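Local structure of citrate lyase subunit beta-like protein (Mycobacterium tuberculosis H37Rv, 6CHU) at residues 54-59 and 85-90; 140-145 and 161-166; 173-178 and 207-212. The protein is a magnesium-dependent lyase of the HpcH/HpaI aldolase family that takes part in itaconate dissimilation and leucine catabolism. All coordinates share one frame; numbering follows the deposited sequence.

In the fold
The chain is a TIM barrel of eight parallel strands ringed by helices. The residues that touch are buried in all three contacts. Contact 1 joins helices 52-61 and 79-89 in the outer layer, its centre about 20 Å from the centre of the chain. Contacts 2 and 3 lie on the opposite side of that centre. They share helix 165-180 and touch, Met140 CG lying 3.7 Å from Ala178 CB. Contact 1 is aliphatic, with an arginine reaching acidic partners. Contact 2 is aromatic, near the metal site, with an acetate bound at the helix start beside it. Contact 3 is apolar, a leucine packed on a phenylalanine face and a valine. Contacts 2 and 3 also border other subunits.

Contact 1 (54-59 and 85-90); sequences AARNAL and LEALAG
Arg56 and Ala87 mark the closest approach of the two backbones, with CA atoms 5.8 Å apart. The small side chain of Ala87 is consistent with this closeness. Its methyl group points at helix 52-61 and lies against the aliphatic base of Arg56. The two CB atoms, of Arg56 and Ala87, are 3.7 Å apart. CG of Arg56 is also close, 4.1 Å from Ala87 CB. The contact thus uses only the root of the arginine. CG of Arg56 sits beside its own backbone N, opposite the carbonyl carbon (chi1 -64°), and the chain then runs extended to NE. This carries the guanidinium well past Ala87. Its NE makes a salt bridge with Asp84 and its NH2 one with Asp80. Both aspartates lie earlier on helix 79-89. The charged end therefore ties the same two helices that the aliphatic base packs together. Two acidic partners also restrict the rotation of the guanidinium.

About one turn further along helix 52-61, Leu59 makes the second touch. Its CB points toward helix 79-89, and its CG lies opposite the backbone N (chi1 -169°). One branch, CD2, does the touching. It meets CD2 of Leu88 at 3.8 Å, and it lies 4.1 Å from Leu88 CG. The two leucines cross obliquely, methyl against methyl, and this touch is purely apolar.

Both leucines also rest on Val71 of strand 69-72, and Leu88 reaches Ile73 in the loop just after it. Helices 52-61 and 79-89 precede and follow that strand in the chain. They are successive outer helices of the barrel, packed side by side over the strand between them.

Contact 2 (140-145 and 161-166); sequences MMWGAE and GAYRDV. With ACT (acetate ion), chain C.
Trp142 and Tyr163 form the tight part of this contact. They make a T-shaped pair, with the edge of the indole directed at the face of the phenol ring. The six-membered ring of Trp142 and the ring of Tyr163 have centroids 5.0 Å apart and planes at 63°. CH2 of Trp142 leads, 3.6 Å from Tyr163 CZ. CZ2 follows, 3.7 Å from Tyr163 CE2. Trp142 CG lies between its backbone N and carbonyl carbon (chi1 73°), and this turn lays the indole against Tyr163. The Ala144 methyl also touches the phenol ring, its CB 3.8 Å from Tyr163 CE1. Indole NE1 is hydrogen-bonded to Asp187, and Tyr163 has a cation-pi partner in Arg157.

The other side is looser and polar. Arg164 is the N-cap of helix 165-180, and an acetate, probably from the crystallisation liquor, sits at the helix start. Asp165 N donates to acetate O at 2.9 Å. Val166 N donates to acetate OXT at 2.8 Å, a more bent bond than the nearly straight one from Asp165 N. Asp165 OD2 makes a salt bridge with Arg168 of a neighbouring subunit.

The chemistry is thus split. Aromatic packing holds the loop before helix 165-180 against the end of strand 137-142, near Glu120 and Asp146 of the magnesium site. The first amides of the helix take the anion, which the helix end would probably stabilise.

Contact 3 (173-178 and 207-212); sequences TILLAA and AAVGFD
Leu175 and Phe211 are brought together by their first torsions. In Leu175, CG lies anti to the backbone N (chi1 173°), which places both methyl branches against segment 207-212. In Phe211, CG lies beside the backbone N, anti to the carbonyl carbon (chi1 -85°), and this brings the ring onto helix 165-180. The place is the outer layer of the TIM barrel, where helix 196-209 ends in a Schellman motif. Gly210 has positive phi, and its N bonds back to Ala207 O at 3.3 Å. The chain then turns through Phe211 toward strand 213-216.

Leu175 carries most of the contact. Its CD1 stands over one face of the Phe211 ring, 4.2 Å from the centroid and only 5° off the normal. This is a CH-pi contact centred on the ring. On the same side of the ring, Leu175 CB comes down near the far corner, 3.8 Å from Phe211 CZ. CD1 also lies 4.0 Å from the carbonyl O of Gly210. The other branch, CD2, packs on Val209 CG2 at 3.6 Å while staying on that side of the ring, 4.0 Å from Phe211 CE2. The base and both branches of the leucine thus meet one face.

Ala185 of strand 184-187 lies under both Leu175 and Phe211. The contact therefore joins the two helices that flank this strand in the chain. The backbone N of Ala185 is hydrogen-bonded to Asp212 OD2. On the outer side, Arg164 of a neighbouring subunit packs on Ala208 and Val209. One polar atom is left buried without a partner in the model: Val209 O, which lies 3.7 Å from Leu175 CD2.

Contact 1 (54-59 and 85-90)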
loop_
_atom_site.group_PDB
_atom_site.type_symbol
_atom_site.label_atom_id
_atom_site.label_comp_id
_atom_site.label_asym_id
_atom_site.label_seq_id
_atom_site.Cartn_x
_atom_site.Cartn_y
_atom_site.Cartn_z
ATOM N N ALA A 54 12.064 -16.744 -34.705
ATOM C CA ALA A 54 13.427 -16.341 -35.041
ATOM C C ALA A 54 14.210 -15.924 -33.800
ATOM O O ALA A 54 15.428 -16.127 -33.739
ATOM C CB ALA A 54 13.406 -15.212 -36.072
ATOM N N ALA A 55 13.533 -15.346 -32.803
ATOM C CA ALA A 55 14.217 -14.960 -31.573
ATOM C C ALA A 55 14.687 -16.187 -30.800
ATOM O O ALA A 55 15.764 -16.171 -30.194
ATOM C CB ALA A 55 13.300 -14.098 -30.705
ATOM N N ARG A 56 13.894 -17.262 -30.819
ATOM C CA ARG A 56 14.287 -18.491 -30.135
ATOM C C ARG A 56 15.509 -19.128 -30.785
ATOM O O ARG A 56 16.376 -19.668 -30.088
ATOM C CB ARG A 56 13.113 -19.472 -30.109
ATOM C CG ARG A 56 11.946 -18.928 -29.306
ATOM C CD ARG A 56 10.744 -19.862 -29.233
ATOM N NE ARG A 56 9.659 -19.166 -28.550
ATOM C CZ ARG A 56 8.522 -18.781 -29.121
ATOM N NH1 ARG A 56 8.274 -19.068 -30.393
ATOM N NH2 ARG A 56 7.621 -18.122 -28.399
ATOM N N ASN A 57 15.597 -19.075 -32.117
ATOM C CA ASN A 57 16.790 -19.576 -32.792
ATOM C C ASN A 57 18.005 -18.715 -32.470
ATOM O O ASN A 57 19.099 -19.240 -32.242
ATOM C CB ASN A 57 16.560 -19.636 -34.303
ATOM C CG ASN A 57 15.526 -20.674 -34.694
ATOM O OD1 ASN A 57 15.366 -21.690 -34.020
ATOM N ND2 ASN A 57 14.816 -20.421 -35.786
ATOM N N ALA A 58 17.837 -17.390 -32.442
ATOM C CA ALA A 58 18.958 -16.529 -32.083
ATOM C C ALA A 58 19.411 -16.807 -30.658
ATOM O O ALA A 58 20.609 -16.759 -30.355
ATOM C CB ALA A 58 18.575 -15.057 -32.247
ATOM N N LEU A 59 18.458 -17.102 -29.771
ATOM C CA LEU A 59 18.794 -17.438 -28.394
ATOM C C LEU A 59 19.747 -18.623 -28.334
ATOM O O LEU A 59 20.717 -18.614 -27.567
ATOM C CB LEU A 59 17.517 -17.739 -27.611
ATOM C CG LEU A 59 17.677 -17.841 -26.098
ATOM C CD1 LEU A 59 17.880 -16.450 -25.520
ATOM C CD2 LEU A 59 16.462 -18.530 -25.480
ATOM N N LEU A 85 10.466 -22.371 -23.373
ATOM C CA LEU A 85 11.171 -23.322 -22.517
ATOM C C LEU A 85 11.838 -24.413 -23.336
ATOM O O LEU A 85 12.936 -24.879 -22.987
ATOM C CB LEU A 85 10.203 -23.914 -21.492
ATOM C CG LEU A 85 9.599 -22.914 -20.501
ATOM C CD1 LEU A 85 8.763 -23.653 -19.462
ATOM C CD2 LEU A 85 10.670 -22.073 -19.817
ATOM N N GLU A 86 11.213 -24.820 -24.441
ATOM C CA GLU A 86 11.870 -25.771 -25.328
ATOM C C GLU A 86 13.154 -25.185 -25.901
ATOM O O GLU A 86 14.189 -25.860 -25.938
ATOM C CB GLU A 86 10.920 -26.189 -26.443
ATOM C CG GLU A 86 9.779 -27.045 -25.948
ATOM C CD GLU A 86 8.625 -27.108 -26.931
ATOM O OE1 GLU A 86 8.734 -26.520 -28.031
ATOM O OE2 GLU A 86 7.604 -27.738 -26.595
ATOM N N ALA A 87 13.111 -23.925 -26.340
ATOM C CA ALA A 87 14.310 -23.303 -26.890
ATOM C C ALA A 87 15.395 -23.160 -25.831
ATOM O O ALA A 87 16.584 -23.355 -26.119
ATOM C CB ALA A 87 13.968 -21.942 -27.497
ATOM N N LEU A 88 15.000 -22.835 -24.596
ATOM C CA LEU A 88 15.963 -22.643 -23.516
ATOM C C LEU A 88 16.709 -23.921 -23.178
ATOM O O LEU A 88 17.822 -23.862 -22.637
ATOM C CB LEU A 88 15.249 -22.139 -22.275
ATOM C CG LEU A 88 15.056 -20.635 -22.214
ATOM C CD1 LEU A 88 14.060 -20.290 -21.111
ATOM C CD2 LEU A 88 16.414 -19.975 -21.970
ATOM N N ALA A 89 16.099 -25.076 -23.455
ATOM C CA ALA A 89 16.712 -26.358 -23.118
ATOM C C ALA A 89 18.115 -26.486 -23.697
ATOM O O ALA A 89 19.015 -27.047 -23.057
ATOM C CB ALA A 89 15.828 -27.497 -23.622
ATOM N N GLY A 90 18.320 -25.978 -24.909
ATOM C CA GLY A 90 19.609 -26.085 -25.561
ATOM C C GLY A 90 20.502 -24.879 -25.353
ATOM O O GLY A 90 21.334 -24.565 -26.208
#

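Contact 2 (140-145 and 161-166)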
loop_
_atom_site.group_PDB
_atom_site.type_symbol
_atom_site.label_atom_id
_atom_site.label_comp_id
_atom_site.label_asym_id
_atom_site.label_seq_id
_atom_site.Cartn_x
_atom_site.Cartn_y
_atom_site.Cartn_z
ATOM N N MET A 140 12.216 -9.819 -7.705
ATOM C CA MET A 140 10.922 -9.253 -8.054
ATOM C C MET A 140 11.154 -7.970 -8.833
ATOM O O MET A 140 11.969 -7.134 -8.422
ATOM C CB MET A 140 10.074 -8.933 -6.820
ATOM C CG MET A 140 9.833 -10.099 -5.854
ATOM S SD MET A 140 8.615 -11.242 -6.537
ATOM C CE MET A 140 7.117 -10.268 -6.391
ATOM N N MET A 141 10.437 -7.823 -9.936
ATOM C CA MET A 141 10.397 -6.602 -10.724
ATOM C C MET A 141 8.948 -6.149 -10.818
ATOM O O MET A 141 8.017 -6.935 -10.612
ATOM C CB MET A 141 10.990 -6.840 -12.127
ATOM C CG MET A 141 11.199 -5.592 -12.961
ATOM S SD MET A 141 11.845 -6.087 -14.570
ATOM C CE MET A 141 11.622 -4.542 -15.453
ATOM N N TRP A 142 8.740 -4.878 -11.153
ATOM C CA TRP A 142 7.393 -4.427 -11.449
ATOM C C TRP A 142 7.389 -3.697 -12.783
ATOM O O TRP A 142 8.432 -3.268 -13.289
ATOM C CB TRP A 142 6.819 -3.552 -10.320
ATOM C CG TRP A 142 7.415 -2.181 -10.238
ATOM C CD1 TRP A 142 8.674 -1.849 -9.833
ATOM C CD2 TRP A 142 6.759 -0.959 -10.567
ATOM N NE1 TRP A 142 8.848 -0.480 -9.891
ATOM C CE2 TRP A 142 7.685 0.089 -10.343
ATOM C CE3 TRP A 142 5.474 -0.644 -11.024
ATOM C CZ2 TRP A 142 7.374 1.426 -10.573
ATOM C CZ3 TRP A 142 5.155 0.692 -11.245
ATOM C CH2 TRP A 142 6.105 1.714 -11.015
ATOM N N GLY A 143 6.204 -3.621 -13.389
ATOM C CA GLY A 143 6.074 -2.974 -14.687
ATOM C C GLY A 143 4.881 -2.043 -14.746
ATOM O O GLY A 143 3.735 -2.495 -14.664
ATOM N N ALA A 144 5.129 -0.745 -14.910
ATOM C CA ALA A 144 4.048 0.223 -14.752
ATOM C C ALA A 144 3.097 0.215 -15.948
ATOM O O ALA A 144 1.882 0.378 -15.782
ATOM C CB ALA A 144 4.632 1.622 -14.534
ATOM N N GLU A 145 3.618 0.046 -17.166
ATOM C CA GLU A 145 2.751 0.218 -18.331
ATOM C C GLU A 145 1.763 -0.933 -18.479
ATOM O O GLU A 145 0.580 -0.699 -18.759
ATOM C CB GLU A 145 3.586 0.393 -19.594
ATOM C CG GLU A 145 4.268 1.744 -19.637
ATOM C CD GLU A 145 5.484 1.819 -18.726
ATOM O OE1 GLU A 145 6.011 0.746 -18.338
ATOM O OE2 GLU A 145 5.909 2.952 -18.401
ATOM N N GLY A 161 5.471 13.763 -15.135
ATOM C CA GLY A 161 6.271 12.560 -15.221
ATOM C C GLY A 161 6.295 11.714 -13.965
ATOM O O GLY A 161 6.850 10.606 -13.994
ATOM N N ALA A 162 5.746 12.210 -12.860
ATOM C CA ALA A 162 5.681 11.421 -11.644
ATOM C C ALA A 162 4.706 10.269 -11.833
ATOM O O ALA A 162 3.697 10.391 -12.537
ATOM C CB ALA A 162 5.243 12.283 -10.459
ATOM N N TYR A 163 5.030 9.136 -11.214
ATOM C CA TYR A 163 4.137 7.989 -11.250
ATOM C C TYR A 163 2.786 8.343 -10.636
ATOM O O TYR A 163 2.702 9.085 -9.653
ATOM C CB TYR A 163 4.753 6.812 -10.484
ATOM C CG TYR A 163 5.758 5.999 -11.272
ATOM C CD1 TYR A 163 5.436 5.478 -12.519
ATOM C CD2 TYR A 163 7.033 5.759 -10.767
ATOM C CE1 TYR A 163 6.358 4.724 -13.242
ATOM C CE2 TYR A 163 7.965 5.007 -11.481
ATOM C CZ TYR A 163 7.620 4.498 -12.718
ATOM O OH TYR A 163 8.540 3.751 -13.432
ATOM N N ARG A 164 1.717 7.783 -11.211
ATOM C CA ARG A 164 0.419 7.874 -10.558
ATOM C C ARG A 164 0.405 6.958 -9.331
ATOM O O ARG A 164 1.268 6.098 -9.162
ATOM C CB ARG A 164 -0.702 7.523 -11.538
ATOM C CG ARG A 164 -0.821 8.543 -12.689
ATOM C CD ARG A 164 -1.878 8.156 -13.713
ATOM N NE ARG A 164 -1.876 9.103 -14.842
ATOM C CZ ARG A 164 -2.427 10.310 -14.817
ATOM N NH1 ARG A 164 -3.052 10.758 -13.729
ATOM N NH2 ARG A 164 -2.352 11.092 -15.891
ATOM N N ASP A 165 -0.594 7.157 -8.464
ATOM C CA ASP A 165 -0.546 6.556 -7.131
ATOM C C ASP A 165 -0.556 5.029 -7.170
ATOM O O ASP A 165 0.182 4.385 -6.409
ATOM C CB ASP A 165 -1.704 7.074 -6.275
ATOM C CG ASP A 165 -1.449 8.470 -5.722
ATOM O OD1 ASP A 165 -0.339 9.015 -5.943
ATOM O OD2 ASP A 165 -2.361 9.021 -5.058
ATOM N N VAL A 166 -1.400 4.417 -8.017
ATOM C CA VAL A 166 -1.439 2.951 -8.013
ATOM C C VAL A 166 -0.100 2.379 -8.461
ATOM O O VAL A 166 0.324 1.316 -7.982
ATOM C CB VAL A 166 -2.613 2.400 -8.857
ATOM C CG1 VAL A 166 -2.357 2.560 -10.359
ATOM C CG2 VAL A 166 -2.863 0.922 -8.498
HETATM C C ACT C . -3.942 7.256 -8.867
HETATM O O ACT C . -3.163 8.237 -9.128
HETATM O OXT ACT C . -3.650 6.025 -8.645
HETATM C CH3 ACT C . -5.485 7.587 -8.796
#

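Contact 3 (173-178 and 207-212)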
loop_
_atom_site.group_PDB
_atom_site.type_symbol
_atom_site.label_atom_id
_atom_site.label_comp_id
_atom_site.label_asym_id
_atom_site.label_seq_id
_atom_site.Cartn_x
_atom_site.Cartn_y
_atom_site.Cartn_z
ATOM N N THR A 173 4.998 -2.157 -2.980
ATOM C CA THR A 173 4.602 -3.540 -2.723
ATOM C C THR A 173 5.695 -4.518 -3.147
ATOM O O THR A 173 6.042 -5.447 -2.405
ATOM C CB THR A 173 3.290 -3.851 -3.452
ATOM O OG1 THR A 173 2.246 -3.013 -2.934
ATOM C CG2 THR A 173 2.898 -5.317 -3.262
ATOM N N ILE A 174 6.252 -4.320 -4.339
ATOM C CA ILE A 174 7.247 -5.250 -4.877
ATOM C C ILE A 174 8.569 -5.135 -4.131
ATOM O O ILE A 174 9.234 -6.143 -3.864
ATOM C CB ILE A 174 7.409 -5.014 -6.395
ATOM C CG1 ILE A 174 6.577 -6.043 -7.149
ATOM C CG2 ILE A 174 8.883 -5.048 -6.850
ATOM C CD1 ILE A 174 5.143 -5.975 -6.826
ATOM N N LEU A 175 8.974 -3.913 -3.781
ATOM C CA LEU A 175 10.200 -3.734 -3.005
ATOM C C LEU A 175 10.100 -4.448 -1.659
ATOM O O LEU A 175 11.022 -5.161 -1.238
ATOM C CB LEU A 175 10.456 -2.244 -2.803
ATOM C CG LEU A 175 11.613 -1.899 -1.869
ATOM C CD1 LEU A 175 12.918 -2.482 -2.408
ATOM C CD2 LEU A 175 11.726 -0.378 -1.667
ATOM N N LEU A 176 8.966 -4.287 -0.983
ATOM C CA LEU A 176 8.797 -4.905 0.327
ATOM C C LEU A 176 8.699 -6.425 0.222
ATOM O O LEU A 176 9.299 -7.151 1.029
ATOM C CB LEU A 176 7.561 -4.316 1.007
ATOM C CG LEU A 176 7.685 -2.843 1.411
ATOM C CD1 LEU A 176 6.286 -2.278 1.694
ATOM C CD2 LEU A 176 8.581 -2.687 2.631
ATOM N N ALA A 177 7.936 -6.926 -0.748
ATOM C CA ALA A 177 7.808 -8.375 -0.897
ATOM C C ALA A 177 9.151 -9.012 -1.237
ATOM O O ALA A 177 9.518 -10.046 -0.667
ATOM C CB ALA A 177 6.768 -8.703 -1.967
ATOM N N ALA A 178 9.906 -8.398 -2.154
ATOM C CA ALA A 178 11.229 -8.918 -2.491
ATOM C C ALA A 178 12.128 -8.956 -1.264
ATOM O O ALA A 178 12.740 -9.986 -0.951
ATOM C CB ALA A 178 11.863 -8.058 -3.598
ATOM N N ALA A 207 17.499 3.733 -5.642
ATOM C CA ALA A 207 18.678 3.346 -4.875
ATOM C C ALA A 207 18.559 3.785 -3.420
ATOM O O ALA A 207 19.027 3.089 -2.507
ATOM C CB ALA A 207 19.937 3.944 -5.512
ATOM N N ALA A 208 17.940 4.939 -3.183
ATOM C CA ALA A 208 17.850 5.462 -1.824
ATOM C C ALA A 208 16.999 4.573 -0.920
ATOM O O ALA A 208 17.241 4.533 0.291
ATOM C CB ALA A 208 17.280 6.880 -1.850
ATOM N N VAL A 209 15.989 3.890 -1.470
ATOM C CA VAL A 209 15.108 3.038 -0.662
ATOM C C VAL A 209 15.495 1.569 -0.721
ATOM O O VAL A 209 14.843 0.738 -0.069
ATOM C CB VAL A 209 13.626 3.205 -1.061
ATOM C CG1 VAL A 209 13.198 4.671 -0.887
ATOM C CG2 VAL A 209 13.358 2.699 -2.493
ATOM N N GLY A 210 16.519 1.214 -1.485
ATOM C CA GLY A 210 17.051 -0.130 -1.464
ATOM C C GLY A 210 16.691 -1.033 -2.623
ATOM O O GLY A 210 16.862 -2.255 -2.505
ATOM N N PHE A 211 16.187 -0.497 -3.728
ATOM C CA PHE A 211 16.171 -1.309 -4.934
ATOM C C PHE A 211 17.605 -1.716 -5.252
ATOM O O PHE A 211 18.558 -1.007 -4.924
ATOM C CB PHE A 211 15.546 -0.548 -6.114
ATOM C CG PHE A 211 14.040 -0.631 -6.160
ATOM C CD1 PHE A 211 13.412 -1.714 -6.752
ATOM C CD2 PHE A 211 13.255 0.377 -5.598
ATOM C CE1 PHE A 211 12.025 -1.804 -6.796
ATOM C CE2 PHE A 211 11.861 0.305 -5.638
ATOM C CZ PHE A 211 11.242 -0.793 -6.244
ATOM N N ASP A 212 17.758 -2.898 -5.848
ATOM C CA ASP A 212 19.075 -3.408 -6.205
ATOM C C ASP A 212 19.456 -3.090 -7.634
ATOM O O ASP A 212 20.654 -3.074 -7.957
ATOM C CB ASP A 212 19.107 -4.924 -6.025
ATOM C CG ASP A 212 18.820 -5.328 -4.605
ATOM O OD1 ASP A 212 19.657 -5.000 -3.747
ATOM O OD2 ASP A 212 17.747 -5.910 -4.346
#